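DNA endonuclease I-CeuI (Chlamydomonas eugametos, PDB 2EX5) makes a staggered, magnesium-dependent cut in DNA at a degenerate 17-19 bp site as a homodimeric LAGLIDADG endonuclease, enabling homing of its group I intron. Local coordinates at residues K149-R152 and V153-K157; K157-L160 and E161-N165; I181-Q184 and M185-Q188; P197-E200 and A201-F205. The protein carries 1 engineered substitution. All coordinates share one frame; numbering follows the deposited sequence.

How the contacts relate
Contacts 1 and 2 are successive turns of helix 147-164, sharing K157, centres about 12 Å apart. Contact 3 lies at the end of helix 171-185, where the DNA-binding loop begins; R152 NH2 of contact 1 probably hydrogen-bonds to its M185 O at 2.8 Å, and N155 CB packs 3.6 Å from M185 SD. I181 lies against L159 and joins contact 3 to contact 2. Contact 4 opens helix 199-206, W182 CZ3 of contact 3 being 3.7 Å from A202 CB. K149 and F163 side chains come about 9 and 8 Å from bound calcium ions. Contact 3 meets DNA through K187 and Q188, backbone and side chains, and R152 reaches a phosphate; contact 4 lies away from annotated sites.

Contact 1: K149-R152 and V153-K157; sequences KVKR and VANFK
V153 N meets K149 O at 3.0 Å, one of four successive i to i+4 backbone hydrogen bonds. N155 N reaches K151 O at 3.0 Å, and F156 N reaches R152 O at 2.8 Å. A154 N is less simply paired: its bond to V150 O has an N-H...O angle of 142°, and a second, weak bond goes to K151 O. The turns belong to helix 147-164 of the LAGLIDADG fold, which packs through V153 and F156 on strand 63-71 and on helix 126-141, and through N155 on helix 171-185. Side-chain contacts within the segment are carbon against oxygen. K151 and N155 lie alongside each other and point the same way, with K151 CG 3.7 Å from N155 OD1. The lysine's chi1 of 161° sets CG opposite the backbone N and beside the carbonyl carbon, on the side of the following turn. N155 CB also rests 3.4 Å from K151 O, while V153 CG2 lies 3.7 Å from K149 O. As for charge, R152 leads away from the turn, bending at chi3 (72°). Its NH2 donates to M185 O at the end of helix 171-185; its NH1 donates to L65 O of strand 63-71 and forms a salt bridge to a DNA phosphate.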
loop_
_atom_site.group_PDB
_atom_site.type_symbol
_atom_site.label_atom_id
_atom_site.label_comp_id
_atom_site.label_asym_id
_atom_site.label_seq_id
_atom_site.Cartn_x
_atom_site.Cartn_y
_atom_site.Cartn_z
ATOM N N LYS C 149 12.714 1.278 -5.602
ATOM C CA LYS C 149 12.484 0.144 -4.665
ATOM C C LYS C 149 13.465 -0.935 -5.059
ATOM O O LYS C 149 14.028 -1.531 -4.200
ATOM C CB LYS C 149 11.001 -0.388 -4.674
ATOM C CG LYS C 149 10.046 -0.031 -3.501
ATOM C CD LYS C 149 10.016 1.385 -3.107
ATOM C CE LYS C 149 9.673 1.554 -1.610
ATOM N NZ LYS C 149 8.236 1.403 -1.319
ATOM N N VAL C 150 13.684 -1.124 -6.371
ATOM C CA VAL C 150 14.714 -2.022 -6.959
ATOM C C VAL C 150 16.065 -1.703 -6.408
ATOM O O VAL C 150 16.790 -2.590 -5.970
ATOM C CB VAL C 150 14.766 -1.962 -8.571
ATOM C CG1 VAL C 150 15.893 -2.802 -9.192
ATOM C CG2 VAL C 150 13.474 -2.305 -9.136
ATOM N N LYS C 151 16.426 -0.442 -6.396
ATOM C CA LYS C 151 17.729 -0.071 -5.804
ATOM C C LYS C 151 17.782 -0.342 -4.277
ATOM O O LYS C 151 18.829 -0.676 -3.758
ATOM C CB LYS C 151 18.007 1.425 -6.122
ATOM C CG LYS C 151 19.016 2.090 -5.256
ATOM C CD LYS C 151 18.890 3.654 -5.474
ATOM C CE LYS C 151 17.650 4.340 -4.657
ATOM N NZ LYS C 151 17.743 5.908 -4.674
ATOM N N ARG C 152 16.669 -0.195 -3.551
ATOM C CA ARG C 152 16.685 -0.500 -2.077
ATOM C C ARG C 152 16.933 -1.979 -1.890
ATOM O O ARG C 152 17.707 -2.410 -1.071
ATOM C CB ARG C 152 15.367 -0.124 -1.418
ATOM C CG ARG C 152 15.133 1.338 -1.339
ATOM C CD ARG C 152 13.850 1.667 -0.572
ATOM N NE ARG C 152 13.977 1.440 0.857
ATOM C CZ ARG C 152 14.495 2.301 1.754
ATOM N NH1 ARG C 152 14.520 1.994 3.054
ATOM N NH2 ARG C 152 14.981 3.463 1.368
ATOM N N VAL C 153 16.301 -2.785 -2.712
ATOM C CA VAL C 153 16.611 -4.239 -2.711
ATOM C C VAL C 153 18.107 -4.519 -2.943
ATOM O O VAL C 153 18.700 -5.407 -2.247
ATOM C CB VAL C 153 15.706 -5.076 -3.755
ATOM C CG1 VAL C 153 16.253 -6.529 -3.939
ATOM C CG2 VAL C 153 14.190 -5.102 -3.272
ATOM N N ALA C 154 18.752 -3.803 -3.895
ATOM C CA ALA C 154 20.130 -4.183 -4.219
ATOM C C ALA C 154 20.997 -3.758 -3.041
ATOM O O ALA C 154 21.929 -4.419 -2.597
ATOM C CB ALA C 154 20.613 -3.447 -5.543
ATOM N N ASN C 155 20.714 -2.597 -2.542
ATOM C CA ASN C 155 21.488 -2.074 -1.398
ATOM C C ASN C 155 21.287 -2.836 -0.081
ATOM O O ASN C 155 22.256 -3.017 0.655
ATOM C CB ASN C 155 20.955 -0.652 -1.132
ATOM C CG ASN C 155 21.667 0.367 -1.946
ATOM O OD1 ASN C 155 21.126 1.437 -2.230
ATOM N ND2 ASN C 155 22.847 0.040 -2.350
ATOM N N PHE C 156 20.043 -3.228 0.239
ATOM C CA PHE C 156 19.806 -4.179 1.326
ATOM C C PHE C 156 20.653 -5.404 1.193
ATOM O O PHE C 156 21.369 -5.866 2.126
ATOM C CB PHE C 156 18.282 -4.568 1.324
ATOM C CG PHE C 156 17.752 -4.961 2.667
ATOM C CD1 PHE C 156 17.713 -6.297 3.072
ATOM C CD2 PHE C 156 17.305 -4.014 3.528
ATOM C CE1 PHE C 156 17.163 -6.653 4.279
ATOM C CE2 PHE C 156 16.771 -4.370 4.761
ATOM C CZ PHE C 156 16.679 -5.638 5.120
ATOM N N LYS C 157 20.583 -5.993 0.019
ATOM C CA LYS C 157 21.358 -7.226 -0.272
ATOM C C LYS C 157 22.870 -6.978 -0.142
ATOM O O LYS C 157 23.625 -7.876 0.326
ATOM C CB LYS C 157 20.996 -7.761 -1.670
ATOM C CG LYS C 157 21.731 -9.077 -2.073
ATOM C CD LYS C 157 21.422 -9.365 -3.581
ATOM C CE LYS C 157 21.784 -10.814 -4.014
ATOM N NZ LYS C 157 21.198 -11.211 -5.468
#

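Contact 2: K157-L160 and E161-N165; sequences KALL and ELFNN
With chi1 at -59°, F163 CG stands beside its own backbone N and the ring swings back over L159, whose carbonyl oxygen lies 3.1 Å above one ring face, offset toward the rim. E161 has a similar first torsion (-51°) and an extended chain, which runs back at a slant across the straight chain of K157. Its OE2 thus comes 3.4 Å from K157 CG and 3.5 Å from K157 CE, while K157 NZ stays 4.9 Å from E161 OE2 and forms its salt bridge with E138. L159 and F163 point the same way side by side, L159 CB being 3.9 Å from F163 CE2. L159 O also accepts from F163 N at 3.0 Å, serving the backbone while lying against the ring face. These are the closing turns of helix 147-164: N164 N still bonds to L160 O at 3.1 Å, and N165 is the first residue to leave helical geometry. Beyond the segment, the F163 ring meets H168 edge-to-face and touches R126, both DNA-contacting residues. With an alanine here, H168 would probably lose its edge-to-face partner and a gap would open beside L159. L160 packs away from the turn, on P83, L129 and I134.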
loop_
_atom_site.group_PDB
_atom_site.type_symbol
_atom_site.label_atom_id
_atom_site.label_comp_id
_atom_site.label_asym_id
_atom_site.label_seq_id
_atom_site.Cartn_x
_atom_site.Cartn_y
_atom_site.Cartn_z
ATOM N N LYS C 157 20.583 -5.993 0.019
ATOM C CA LYS C 157 21.358 -7.226 -0.272
ATOM C C LYS C 157 22.870 -6.978 -0.142
ATOM O O LYS C 157 23.625 -7.876 0.326
ATOM C CB LYS C 157 20.996 -7.761 -1.670
ATOM C CG LYS C 157 21.731 -9.077 -2.073
ATOM C CD LYS C 157 21.422 -9.365 -3.581
ATOM C CE LYS C 157 21.784 -10.814 -4.014
ATOM N NZ LYS C 157 21.198 -11.211 -5.468
ATOM N N ALA C 158 23.329 -5.778 -0.543
ATOM C CA ALA C 158 24.801 -5.442 -0.472
ATOM C C ALA C 158 25.235 -5.415 0.973
ATOM O O ALA C 158 26.278 -5.912 1.308
ATOM C CB ALA C 158 25.067 -4.052 -1.144
ATOM N N LEU C 159 24.387 -4.909 1.847
ATOM C CA LEU C 159 24.657 -4.847 3.310
ATOM C C LEU C 159 24.714 -6.173 3.919
ATOM O O LEU C 159 25.573 -6.434 4.721
ATOM C CB LEU C 159 23.541 -4.164 4.096
ATOM C CG LEU C 159 23.682 -2.691 4.364
ATOM C CD1 LEU C 159 25.121 -2.296 4.874
ATOM C CD2 LEU C 159 23.237 -2.037 3.146
ATOM N N LEU C 160 23.756 -7.013 3.556
ATOM C CA LEU C 160 23.694 -8.361 4.116
ATOM C C LEU C 160 25.003 -9.110 3.786
ATOM O O LEU C 160 25.494 -9.883 4.632
ATOM C CB LEU C 160 22.425 -9.115 3.642
ATOM C CG LEU C 160 21.032 -9.228 4.358
ATOM C CD1 LEU C 160 20.739 -8.415 5.508
ATOM C CD2 LEU C 160 19.833 -9.243 3.416
ATOM N N GLU C 161 25.593 -8.857 2.600
ATOM C CA GLU C 161 26.815 -9.609 2.158
ATOM C C GLU C 161 28.006 -9.078 2.867
ATOM O O GLU C 161 28.851 -9.834 3.243
ATOM C CB GLU C 161 27.030 -9.582 0.629
ATOM C CG GLU C 161 25.763 -9.999 -0.188
ATOM C CD GLU C 161 25.964 -10.058 -1.777
ATOM O OE1 GLU C 161 27.159 -10.008 -2.240
ATOM O OE2 GLU C 161 24.936 -10.187 -2.537
ATOM N N LEU C 162 28.100 -7.758 3.029
ATOM C CA LEU C 162 29.075 -7.116 3.925
ATOM C C LEU C 162 29.072 -7.713 5.346
ATOM O O LEU C 162 30.112 -8.037 5.877
ATOM C CB LEU C 162 28.790 -5.591 4.027
ATOM C CG LEU C 162 29.375 -4.535 3.049
ATOM C CD1 LEU C 162 30.880 -4.722 2.684
ATOM C CD2 LEU C 162 28.544 -4.302 1.802
ATOM N N PHE C 163 27.889 -7.836 5.968
ATOM C CA PHE C 163 27.778 -8.391 7.324
ATOM C C PHE C 163 28.249 -9.807 7.394
ATOM O O PHE C 163 28.908 -10.153 8.348
ATOM C CB PHE C 163 26.337 -8.348 7.899
ATOM C CG PHE C 163 25.753 -6.979 7.986
ATOM C CD1 PHE C 163 26.497 -5.910 8.503
ATOM C CD2 PHE C 163 24.464 -6.756 7.602
ATOM C CE1 PHE C 163 25.961 -4.637 8.614
ATOM C CE2 PHE C 163 23.940 -5.484 7.726
ATOM C CZ PHE C 163 24.694 -4.413 8.213
ATOM N N ASN C 164 27.887 -10.617 6.388
ATOM C CA ASN C 164 28.432 -11.964 6.217
ATOM C C ASN C 164 29.957 -12.105 6.173
ATOM O O ASN C 164 30.515 -13.073 6.711
ATOM C CB ASN C 164 27.908 -12.523 4.953
ATOM C CG ASN C 164 26.603 -13.113 5.147
ATOM O OD1 ASN C 164 25.835 -13.268 4.186
ATOM N ND2 ASN C 164 26.250 -13.322 6.421
ATOM N N ASN C 165 30.605 -11.112 5.548
ATOM C CA ASN C 165 32.068 -10.967 5.527
ATOM C C ASN C 165 32.644 -10.141 6.668
ATOM O O ASN C 165 33.849 -9.860 6.707
ATOM C CB ASN C 165 32.504 -10.414 4.167
ATOM C CG ASN C 165 32.181 -11.394 3.059
ATOM O OD1 ASN C 165 32.429 -12.608 3.188
ATOM N ND2 ASN C 165 31.582 -10.906 1.994
#

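Contact 3: I181-Q184 and M185-Q188; sequences IWDQ and MRKQ. With nucleotides of chain B.
R186 CB lies 3.6 Å from D183 O, and from there the side chain climbs over W182. CG sits 3.2 Å from W182 O and makes a CH-pi contact, 4.2 Å from the centroid of the five-membered ring. CD follows over the same indole, offset toward its rim. The bend at chi3 (71°) then carries the guanidinium over the benzo edge atoms, its plane within 19° of the ring, with NH1 3.5 Å from W182 CZ2. At the tip, a water at the guanidinium edge lies very close to NH1 and donates to D183 OD1 at 2.9 Å. NH1 donates to F196 O, and NH2 forms a salt bridge with E194. A leucine in its place would probably leave E194 without its charge mate and F196 O without this donor. Near the end of helix 171-185, M185 N still bonds to I181 O, but R186 N reaches D183 O at 3.3 Å from above the carbonyl plane, and the chain departs into the DNA-binding loop. There K187 N and Q188 N donate to OP1 of DC18 of chain B, at 2.8 Å and 3.2 Å. This hold comes from backbone N-H groups, so it probably depends on the loop's conformation.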
loop_
_atom_site.group_PDB
_atom_site.type_symbol
_atom_site.label_atom_id
_atom_site.label_comp_id
_atom_site.label_asym_id
_atom_site.label_seq_id
_atom_site.Cartn_x
_atom_site.Cartn_y
_atom_site.Cartn_z
ATOM N N ILE C 181 26.023 3.176 2.562
ATOM C CA ILE C 181 24.748 2.556 2.082
ATOM C C ILE C 181 23.589 2.891 3.014
ATOM O O ILE C 181 22.501 3.249 2.542
ATOM C CB ILE C 181 24.859 0.991 2.002
ATOM C CG1 ILE C 181 25.841 0.567 0.908
ATOM C CG2 ILE C 181 23.513 0.427 1.775
ATOM C CD1 ILE C 181 26.488 -0.811 1.258
ATOM N N TRP C 182 23.787 2.734 4.326
ATOM C CA TRP C 182 22.759 3.190 5.291
ATOM C C TRP C 182 22.226 4.577 5.029
ATOM O O TRP C 182 21.028 4.820 4.999
ATOM C CB TRP C 182 23.300 3.123 6.726
ATOM C CG TRP C 182 22.583 4.074 7.711
ATOM C CD1 TRP C 182 21.381 3.892 8.284
ATOM C CD2 TRP C 182 23.113 5.280 8.275
ATOM N NE1 TRP C 182 21.044 4.968 9.079
ATOM C CE2 TRP C 182 22.149 5.788 9.164
ATOM C CE3 TRP C 182 24.321 5.984 8.112
ATOM C CZ2 TRP C 182 22.337 7.017 9.874
ATOM C CZ3 TRP C 182 24.516 7.175 8.854
ATOM C CH2 TRP C 182 23.534 7.675 9.705
ATOM N N ASP C 183 23.176 5.519 4.875
ATOM C CA ASP C 183 22.898 6.943 4.636
ATOM C C ASP C 183 22.045 7.149 3.376
ATOM O O ASP C 183 21.106 7.884 3.404
ATOM C CB ASP C 183 24.267 7.690 4.390
ATOM C CG ASP C 183 24.059 9.146 3.990
ATOM O OD1 ASP C 183 23.399 9.855 4.761
ATOM O OD2 ASP C 183 24.528 9.546 2.905
ATOM N N GLN C 184 22.417 6.519 2.258
ATOM C CA GLN C 184 21.660 6.607 0.939
ATOM C C GLN C 184 20.244 6.007 1.063
ATOM O O GLN C 184 19.278 6.472 0.422
ATOM C CB GLN C 184 22.452 5.812 -0.126
ATOM C CG GLN C 184 23.678 6.512 -0.687
ATOM C CD GLN C 184 24.839 5.591 -1.134
ATOM O OE1 GLN C 184 26.030 5.927 -0.918
ATOM N NE2 GLN C 184 24.512 4.460 -1.793
ATOM N N MET C 185 20.071 4.997 1.912
ATOM C CA MET C 185 18.694 4.417 2.066
ATOM C C MET C 185 17.810 5.088 3.088
ATOM O O MET C 185 16.587 4.695 3.256
ATOM C CB MET C 185 18.759 2.948 2.399
ATOM C CG MET C 185 19.664 2.175 1.474
ATOM S SD MET C 185 19.704 0.483 2.014
ATOM C CE MET C 185 17.939 0.068 1.661
ATOM N N ARG C 186 18.356 6.120 3.772
ATOM C CA ARG C 186 17.504 6.777 4.778
ATOM C C ARG C 186 16.250 7.403 4.266
ATOM O O ARG C 186 16.225 8.008 3.217
ATOM C CB ARG C 186 18.251 7.771 5.643
ATOM C CG ARG C 186 19.367 7.177 6.414
ATOM C CD ARG C 186 20.012 8.278 7.236
ATOM N NE ARG C 186 19.154 8.726 8.337
ATOM C CZ ARG C 186 19.565 9.552 9.276
ATOM N NH1 ARG C 186 20.812 10.118 9.201
ATOM N NH2 ARG C 186 18.726 9.846 10.253
ATOM N N LYS C 187 15.165 7.324 5.009
ATOM C CA LYS C 187 13.924 7.969 4.566
ATOM C C LYS C 187 13.425 8.964 5.618
ATOM O O LYS C 187 12.530 9.805 5.330
ATOM C CB LYS C 187 12.864 6.887 4.504
ATOM C CG LYS C 187 12.237 6.637 3.222
ATOM C CD LYS C 187 13.120 6.056 2.274
ATOM C CE LYS C 187 12.938 6.788 1.013
ATOM N NZ LYS C 187 11.592 7.345 0.946
ATOM N N GLN C 188 13.981 8.873 6.822
ATOM C CA GLN C 188 13.567 9.769 7.968
ATOM C C GLN C 188 14.701 10.669 8.549
ATOM O O GLN C 188 14.634 11.032 9.703
ATOM C CB GLN C 188 13.003 8.915 9.135
ATOM C CG GLN C 188 11.813 8.125 8.737
ATOM C CD GLN C 188 11.395 7.134 9.775
ATOM O OE1 GLN C 188 10.252 6.744 9.800
ATOM N NE2 GLN C 188 12.280 6.806 10.696
ATOM P P DC B 18 14.306 4.562 7.192
ATOM O OP1 DC B 18 14.989 5.852 7.369
ATOM O OP2 DC B 18 14.508 3.820 5.943
ATOM O "O5'" DC B 18 14.766 3.479 8.265
ATOM C "C5'" DC B 18 15.352 3.592 9.610
ATOM C "C4'" DC B 18 14.480 4.362 10.606
ATOM O "O4'" DC B 18 13.192 3.728 10.721
ATOM C "C3'" DC B 18 14.982 4.373 12.045
ATOM O "O3'" DC B 18 15.835 5.507 12.198
ATOM C "C2'" DC B 18 13.732 4.444 12.956
ATOM C "C1'" DC B 18 12.743 3.720 12.066
ATOM N N1 DC B 18 12.242 2.263 12.375
ATOM C C2 DC B 18 11.497 2.126 13.529
ATOM O O2 DC B 18 11.457 3.157 14.168
ATOM N N3 DC B 18 10.910 0.922 13.902
ATOM C C4 DC B 18 11.051 -0.105 13.070
ATOM N N4 DC B 18 10.486 -1.244 13.484
ATOM C C5 DC B 18 11.826 -0.023 11.867
ATOM C C6 DC B 18 12.428 1.182 11.537
ATOM P P DA B 17 9.098 2.961 3.519
ATOM O OP1 DA B 17 9.418 3.960 2.489
ATOM O OP2 DA B 17 9.507 1.531 3.352
ATOM O "O5'" DA B 17 9.757 3.344 4.946
ATOM C "C5'" DA B 17 9.674 4.755 5.469
ATOM C "C4'" DA B 17 10.470 4.829 6.771
ATOM O "O4'" DA B 17 9.622 4.159 7.773
ATOM C "C3'" DA B 17 11.737 4.024 6.756
ATOM O "O3'" DA B 17 12.745 4.864 7.242
ATOM C "C2'" DA B 17 11.409 2.837 7.747
ATOM C "C1'" DA B 17 10.377 3.441 8.669
ATOM N N9 DA B 17 9.571 2.539 9.550
ATOM C C8 DA B 17 9.130 1.214 9.346
ATOM N N7 DA B 17 8.449 0.744 10.349
ATOM C C5 DA B 17 8.464 1.779 11.318
ATOM C C6 DA B 17 7.948 1.930 12.643
ATOM N N6 DA B 17 7.285 1.002 13.347
ATOM N N1 DA B 17 8.145 3.119 13.279
ATOM C C2 DA B 17 8.837 4.107 12.649
ATOM N N3 DA B 17 9.347 4.116 11.389
ATOM C C4 DA B 17 9.136 2.895 10.796
HETATM O O HOH W 1 22.697 9.977 7.544
HETATM O O HOH W 2 18.323 9.146 1.940
HETATM O O HOH W 3 16.662 7.059 0.277
#

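Contact 4: P197-E200 and A201-F205; sequences PNLE and AAQDF
P197 lays its ring beside A201, CG and CD each 3.9 Å from A201 CB. N198 is the N-cap of helix 199-206. Its CG sits between the backbone N and the carbonyl carbon (chi1 71°), which turns OD1 back to accept from A201 N at 3.1 Å. The bond is fairly straight (165° at the hydrogen), although the donor lies 35° out of the amide's carbonyl plane. The cap thus satisfies an N-H of the first turn that has no preceding helical carbonyl. L199 O takes Q203 N at 3.0 Å and, weakly, A202 N. The side chains of L199 and Q203 cross obliquely: L199 CG is 3.8 Å from Q203 CD, and L199 CD1 is 3.9 Å from Q203 NE2. E200 continues the helical pattern, its O accepting from D204 N at 2.9 Å. The turn lies at the surface, but L199 rests on L179 and D183 and A202 on W182, seating the short C-terminal helix against helix 171-185, while F205 makes a cation-pi contact with K71 at the end of strand 63-71.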
loop_
_atom_site.group_PDB
_atom_site.type_symbol
_atom_site.label_atom_id
_atom_site.label_comp_id
_atom_site.label_asym_id
_atom_site.label_seq_id
_atom_site.Cartn_x
_atom_site.Cartn_y
_atom_site.Cartn_z
ATOM N N PRO C 197 22.339 12.500 12.975
ATOM C CA PRO C 197 21.915 13.636 12.146
ATOM C C PRO C 197 22.181 13.397 10.688
ATOM O O PRO C 197 21.412 13.883 9.875
ATOM C CB PRO C 197 22.896 14.793 12.571
ATOM C CG PRO C 197 23.460 14.420 13.779
ATOM C CD PRO C 197 23.257 12.928 14.035
ATOM N N ASN C 198 23.334 12.789 10.403
ATOM C CA ASN C 198 23.824 12.702 9.071
ATOM C C ASN C 198 24.931 11.734 8.995
ATOM O O ASN C 198 25.311 11.190 9.987
ATOM C CB ASN C 198 24.273 14.083 8.459
ATOM C CG ASN C 198 25.593 14.677 9.085
ATOM O OD1 ASN C 198 26.111 14.232 10.142
ATOM N ND2 ASN C 198 26.125 15.722 8.389
ATOM N N LEU C 199 25.452 11.496 7.796
ATOM C CA LEU C 199 26.539 10.539 7.610
ATOM C C LEU C 199 27.876 10.813 8.388
ATOM O O LEU C 199 28.525 9.871 8.981
ATOM C CB LEU C 199 26.745 10.398 6.080
ATOM C CG LEU C 199 27.907 9.495 5.686
ATOM C CD1 LEU C 199 27.702 7.986 6.174
ATOM C CD2 LEU C 199 28.284 9.474 4.305
ATOM N N GLU C 200 28.301 12.091 8.410
ATOM C CA GLU C 200 29.556 12.504 8.997
ATOM C C GLU C 200 29.596 12.232 10.481
ATOM O O GLU C 200 30.599 11.750 10.995
ATOM C CB GLU C 200 29.742 14.042 8.778
ATOM C CG GLU C 200 30.190 14.550 7.352
ATOM C CD GLU C 200 29.144 14.384 6.209
ATOM O OE1 GLU C 200 27.914 14.153 6.440
ATOM O OE2 GLU C 200 29.585 14.473 5.036
ATOM N N ALA C 201 28.549 12.670 11.181
ATOM C CA ALA C 201 28.362 12.429 12.550
ATOM C C ALA C 201 28.491 10.932 12.931
ATOM O O ALA C 201 29.000 10.623 14.026
ATOM C CB ALA C 201 27.001 12.982 12.966
ATOM N N ALA C 202 28.064 10.026 12.046
ATOM C CA ALA C 202 28.070 8.565 12.324
ATOM C C ALA C 202 29.455 7.977 12.108
ATOM O O ALA C 202 29.955 7.148 12.935
ATOM C CB ALA C 202 27.017 7.823 11.478
ATOM N N GLN C 203 30.089 8.372 10.999
ATOM C CA GLN C 203 31.495 8.091 10.840
ATOM C C GLN C 203 32.383 8.672 11.984
ATOM O O GLN C 203 33.344 8.015 12.334
ATOM C CB GLN C 203 31.969 8.601 9.480
ATOM C CG GLN C 203 31.260 7.991 8.271
ATOM C CD GLN C 203 31.436 8.799 6.996
ATOM O OE1 GLN C 203 31.380 10.033 6.999
ATOM N NE2 GLN C 203 31.639 8.116 5.922
ATOM N N ASP C 204 32.059 9.848 12.567
ATOM C CA ASP C 204 32.900 10.495 13.588
ATOM C C ASP C 204 32.758 9.696 14.872
ATOM O O ASP C 204 33.701 9.502 15.618
ATOM C CB ASP C 204 32.437 11.969 13.982
ATOM C CG ASP C 204 32.734 13.083 12.925
ATOM O OD1 ASP C 204 33.496 12.845 11.934
ATOM O OD2 ASP C 204 32.133 14.220 13.082
ATOM N N PHE C 205 31.524 9.355 15.196
ATOM C CA PHE C 205 31.235 8.595 16.416
ATOM C C PHE C 205 31.938 7.224 16.415
ATOM O O PHE C 205 32.505 6.776 17.411
ATOM C CB PHE C 205 29.705 8.454 16.583
ATOM C CG PHE C 205 29.304 7.757 17.849
ATOM C CD1 PHE C 205 29.084 8.478 18.993
ATOM C CD2 PHE C 205 29.208 6.369 17.896
ATOM C CE1 PHE C 205 28.747 7.835 20.155
ATOM C CE2 PHE C 205 28.877 5.726 19.053
ATOM C CZ PHE C 205 28.631 6.450 20.172
HETATM O O HOH W 4 31.413 11.489 5.037
#